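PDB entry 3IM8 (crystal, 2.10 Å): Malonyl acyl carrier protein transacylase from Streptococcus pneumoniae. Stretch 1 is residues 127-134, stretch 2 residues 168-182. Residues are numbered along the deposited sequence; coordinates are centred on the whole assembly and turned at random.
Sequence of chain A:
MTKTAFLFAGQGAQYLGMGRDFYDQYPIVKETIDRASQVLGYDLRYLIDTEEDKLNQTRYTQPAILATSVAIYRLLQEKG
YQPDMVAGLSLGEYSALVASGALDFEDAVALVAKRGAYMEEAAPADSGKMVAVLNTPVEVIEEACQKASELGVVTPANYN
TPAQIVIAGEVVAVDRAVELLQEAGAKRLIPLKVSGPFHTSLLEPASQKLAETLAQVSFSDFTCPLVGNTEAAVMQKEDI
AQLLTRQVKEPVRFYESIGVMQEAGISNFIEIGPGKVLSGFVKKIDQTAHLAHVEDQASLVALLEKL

Stretch 1 127-134: SGKMVAVL
Stretch 2 168-182: AGEVVAVDRAVELLQ

How do the two backbones meet? Strand 129-134 pairs antiparallel with the short strand end 168-169, after which the chain passes through Glu170, at the N-cap position, into helix 171-182. Lys129 and Gly169 form the hydrogen-bonded pair, CA to CA 5.7 Å: Lys129 N donates to Gly169 O at 2.8 Å, and Gly169 N donates to Lys129 O at 3.1 Å, both with angles near 150°. Met130 and Ala168 make the adjacent non-hydrogen-bonded pair, their CA atoms 4.4 Å apart, and Ala168 CA adds a CA-H...O contact to Lys129 O at 3.4 Å. The helix then runs back along the strand, its axis 8.3 Å away at closest approach and inclined by 22° in nearly the same direction. Together the stretches bury 488 Å².

Why is glycine found on both sides of the first contact? Gly128 has phi/psi of 45/-158, and positive phi by itself favours glycine; moreover, its CA lies 3.3 Å from Gly169 O, and an ideal CB would stand 2.6 Å from that same oxygen, a clash. Gly169, at 147/-145, is glycine for a local reason, since a CB there would be jammed against the carbonyl oxygen of the preceding residue. The strand residues Lys129 to Val131 are extended, with phi from -148 to -129° and psi from 127 to 158°.

How does Lys129 reach the helix? All four of its chi angles are t (-173, 155, 172 and 163°), so the chain stretches out along the first helical turn, as far as Asp175. Its aliphatic part gives nonpolar cover, with Lys129 CG 3.8 Å from Val174 CG1, while the amino group travels on to the acid: Lys129 NZ and Asp175 OD1 form a long salt bridge at 3.5 Å. The CA-to-CB bond of Asp175 points sideways, but chi1 m (-73°) and chi2 of -24° bring its carboxylate nearer. Water 1 completes the link, donating to Asp175 OD1 at 3.1 Å and accepting a weak hydrogen bond from Lys129 NZ at 3.3 Å.

What fills the space between strand and helix? Val131 and Val133, both chi1 t, point toward the helix, and Val174, Val178 and Leu181 point back from successive turns. Val131 CG2 sits 4.0 Å from Val174 CG1, and both Val131 methyls, CG1 and CG2, lie 3.9 Å from Val178 CG1, so one branched residue packs against two successive helical turns. Val174 uses chi1 t (165°) and Val178 chi1 m (-68°). Farther along, Val133 CG2 meets Leu181 CD1 at 3.8 Å; Leu181 has chi1 m (-65°) and an off-well chi2 of 149°. Compact branched side chains suit this narrow apolar layer. On the other face of the sheet from Lys129, buried Met130 (m, t, p: -76, 172, 65°) places its CG 3.7 Å from Ala168 CB, so a methylene of the long side chain rests against the small alanine methyl of its non-hydrogen-bonded partner.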

# COMPACT_ATOMS: atom_id res chain seq x y z
N SER A 127 15.82 11.08 0.19
CA SER A 127 15.78 12.15 -0.85
C SER A 127 14.39 12.86 -0.90
O SER A 127 13.45 12.40 -0.24
CB SER A 127 16.18 11.57 -2.22
OG SER A 127 15.22 10.63 -2.65
N GLY A 128 14.27 13.97 -1.63
CA GLY A 128 13.01 14.76 -1.68
C GLY A 128 12.26 15.06 -0.36
O GLY A 128 12.84 15.04 0.71
N LYS A 129 10.96 15.34 -0.41
CA LYS A 129 10.26 15.73 0.81
C LYS A 129 8.80 15.24 0.72
O LYS A 129 8.32 15.01 -0.38
CB LYS A 129 10.38 17.25 1.06
CG LYS A 129 9.82 17.74 2.44
CD LYS A 129 10.41 19.06 3.02
CE LYS A 129 9.57 19.45 4.28
NZ LYS A 129 10.12 20.45 5.27
N MET A 130 8.13 15.09 1.87
CA MET A 130 6.75 14.62 2.03
C MET A 130 6.12 15.34 3.22
O MET A 130 6.70 15.35 4.33
CB MET A 130 6.71 13.08 2.26
CG MET A 130 6.96 12.27 0.97
SD MET A 130 7.13 10.51 1.27
CE MET A 130 5.43 10.28 1.85
N VAL A 131 4.96 15.95 3.02
CA VAL A 131 4.36 16.62 4.12
C VAL A 131 2.96 16.12 4.17
O VAL A 131 2.34 16.04 3.15
CB VAL A 131 4.39 18.18 3.95
CG1 VAL A 131 3.61 18.81 5.08
CG2 VAL A 131 5.83 18.68 4.03
N ALA A 132 2.48 15.73 5.35
CA ALA A 132 1.05 15.47 5.52
C ALA A 132 0.34 16.79 5.80
O ALA A 132 0.64 17.48 6.77
CB ALA A 132 0.79 14.48 6.65
N VAL A 133 -0.62 17.11 4.94
CA VAL A 133 -1.45 18.30 5.09
C VAL A 133 -2.80 17.91 5.69
O VAL A 133 -3.66 17.35 5.02
CB VAL A 133 -1.68 19.01 3.74
CG1 VAL A 133 -2.51 20.27 3.94
CG2 VAL A 133 -0.35 19.33 3.08
N LEU A 134 -2.96 18.22 6.97
CA LEU A 134 -4.15 17.85 7.73
C LEU A 134 -5.21 18.94 7.70
O LEU A 134 -4.91 20.13 7.71
CB LEU A 134 -3.78 17.51 9.17
CG LEU A 134 -3.18 16.13 9.42
CD1 LEU A 134 -2.20 15.77 8.31
CD2 LEU A 134 -2.51 16.06 10.78
N ALA A 168 4.03 15.31 -2.04
CA ALA A 168 5.41 14.89 -2.13
C ALA A 168 6.14 15.53 -3.33
O ALA A 168 5.50 16.11 -4.22
CB ALA A 168 5.45 13.36 -2.22
N GLY A 169 7.47 15.40 -3.35
CA GLY A 169 8.30 15.76 -4.51
C GLY A 169 9.67 16.28 -4.10
O GLY A 169 10.22 15.82 -3.11
N GLU A 170 10.22 17.26 -4.84
CA GLU A 170 11.58 17.80 -4.55
C GLU A 170 11.58 18.87 -3.44
O GLU A 170 10.57 19.54 -3.18
CB GLU A 170 12.20 18.36 -5.83
CG GLU A 170 12.19 17.40 -7.00
CD GLU A 170 12.56 18.06 -8.31
OE1 GLU A 170 11.68 18.56 -9.01
OE2 GLU A 170 13.73 18.05 -8.67
N VAL A 171 12.72 19.01 -2.76
CA VAL A 171 12.76 19.81 -1.53
C VAL A 171 12.27 21.22 -1.74
O VAL A 171 11.34 21.63 -1.09
CB VAL A 171 14.16 19.86 -0.89
CG1 VAL A 171 14.11 20.72 0.39
CG2 VAL A 171 14.68 18.44 -0.62
N VAL A 172 12.88 21.96 -2.66
CA VAL A 172 12.58 23.39 -2.80
C VAL A 172 11.13 23.57 -3.22
O VAL A 172 10.42 24.47 -2.71
CB VAL A 172 13.47 24.05 -3.85
CG1 VAL A 172 12.95 25.47 -4.15
CG2 VAL A 172 14.94 24.02 -3.36
N ALA A 173 10.69 22.72 -4.15
CA ALA A 173 9.31 22.76 -4.63
C ALA A 173 8.31 22.45 -3.51
O ALA A 173 7.28 23.14 -3.38
CB ALA A 173 9.11 21.84 -5.85
N VAL A 174 8.61 21.45 -2.68
CA VAL A 174 7.66 21.12 -1.59
C VAL A 174 7.60 22.22 -0.51
O VAL A 174 6.52 22.49 0.04
CB VAL A 174 7.91 19.72 -0.98
CG1 VAL A 174 7.15 19.59 0.38
CG2 VAL A 174 7.45 18.59 -1.98
N ASP A 175 8.77 22.81 -0.19
CA ASP A 175 8.88 23.97 0.74
C ASP A 175 8.02 25.12 0.21
O ASP A 175 7.37 25.80 1.01
CB ASP A 175 10.34 24.45 0.92
CG ASP A 175 11.19 23.49 1.79
OD1 ASP A 175 10.61 22.76 2.62
OD2 ASP A 175 12.44 23.49 1.63
N ARG A 176 8.02 25.36 -1.10
CA ARG A 176 7.23 26.47 -1.69
C ARG A 176 5.74 26.16 -1.52
O ARG A 176 4.96 27.02 -1.07
CB ARG A 176 7.67 26.76 -3.17
CG ARG A 176 6.95 27.91 -3.99
CD ARG A 176 6.97 29.40 -3.45
NE ARG A 176 5.97 30.23 -4.21
CZ ARG A 176 5.25 31.26 -3.73
NH1 ARG A 176 5.38 31.68 -2.48
NH2 ARG A 176 4.39 31.91 -4.52
N ALA A 177 5.35 24.91 -1.84
CA ALA A 177 3.99 24.40 -1.55
C ALA A 177 3.46 24.61 -0.12
O ALA A 177 2.35 25.06 0.03
CB ALA A 177 3.89 22.93 -1.94
N VAL A 178 4.22 24.27 0.92
CA VAL A 178 3.73 24.48 2.31
C VAL A 178 3.63 25.96 2.68
O VAL A 178 2.73 26.36 3.41
CB VAL A 178 4.53 23.71 3.45
CG1 VAL A 178 4.34 22.18 3.35
CG2 VAL A 178 6.00 24.06 3.50
N GLU A 179 4.54 26.76 2.13
CA GLU A 179 4.49 28.23 2.32
C GLU A 179 3.17 28.70 1.75
O GLU A 179 2.43 29.46 2.39
CB GLU A 179 5.67 28.89 1.60
CG GLU A 179 5.65 30.43 1.57
CD GLU A 179 6.66 31.01 0.61
OE1 GLU A 179 7.86 30.68 0.78
OE2 GLU A 179 6.27 31.77 -0.33
N LEU A 180 2.83 28.21 0.56
CA LEU A 180 1.56 28.61 -0.03
C LEU A 180 0.41 28.08 0.83
O LEU A 180 -0.56 28.78 1.04
CB LEU A 180 1.47 28.16 -1.48
CG LEU A 180 2.22 29.05 -2.48
CD1 LEU A 180 2.39 28.26 -3.78
CD2 LEU A 180 1.49 30.40 -2.69
N LEU A 181 0.55 26.85 1.36
CA LEU A 181 -0.50 26.29 2.26
C LEU A 181 -0.68 27.10 3.57
O LEU A 181 -1.82 27.37 3.99
CB LEU A 181 -0.25 24.79 2.54
CG LEU A 181 -0.37 23.86 1.30
CD1 LEU A 181 0.53 22.58 1.30
CD2 LEU A 181 -1.80 23.50 0.96
N GLN A 182 0.40 27.45 4.26
CA GLN A 182 0.31 28.26 5.50
C GLN A 182 -0.41 29.58 5.21
O GLN A 182 -1.36 29.96 5.91
CB GLN A 182 1.71 28.55 6.07
CG GLN A 182 2.43 27.31 6.64
CD GLN A 182 3.97 27.41 6.73
OE1 GLN A 182 4.61 28.20 6.05
NE2 GLN A 182 4.56 26.57 7.56
O HOH W 1 12.94 20.91 3.56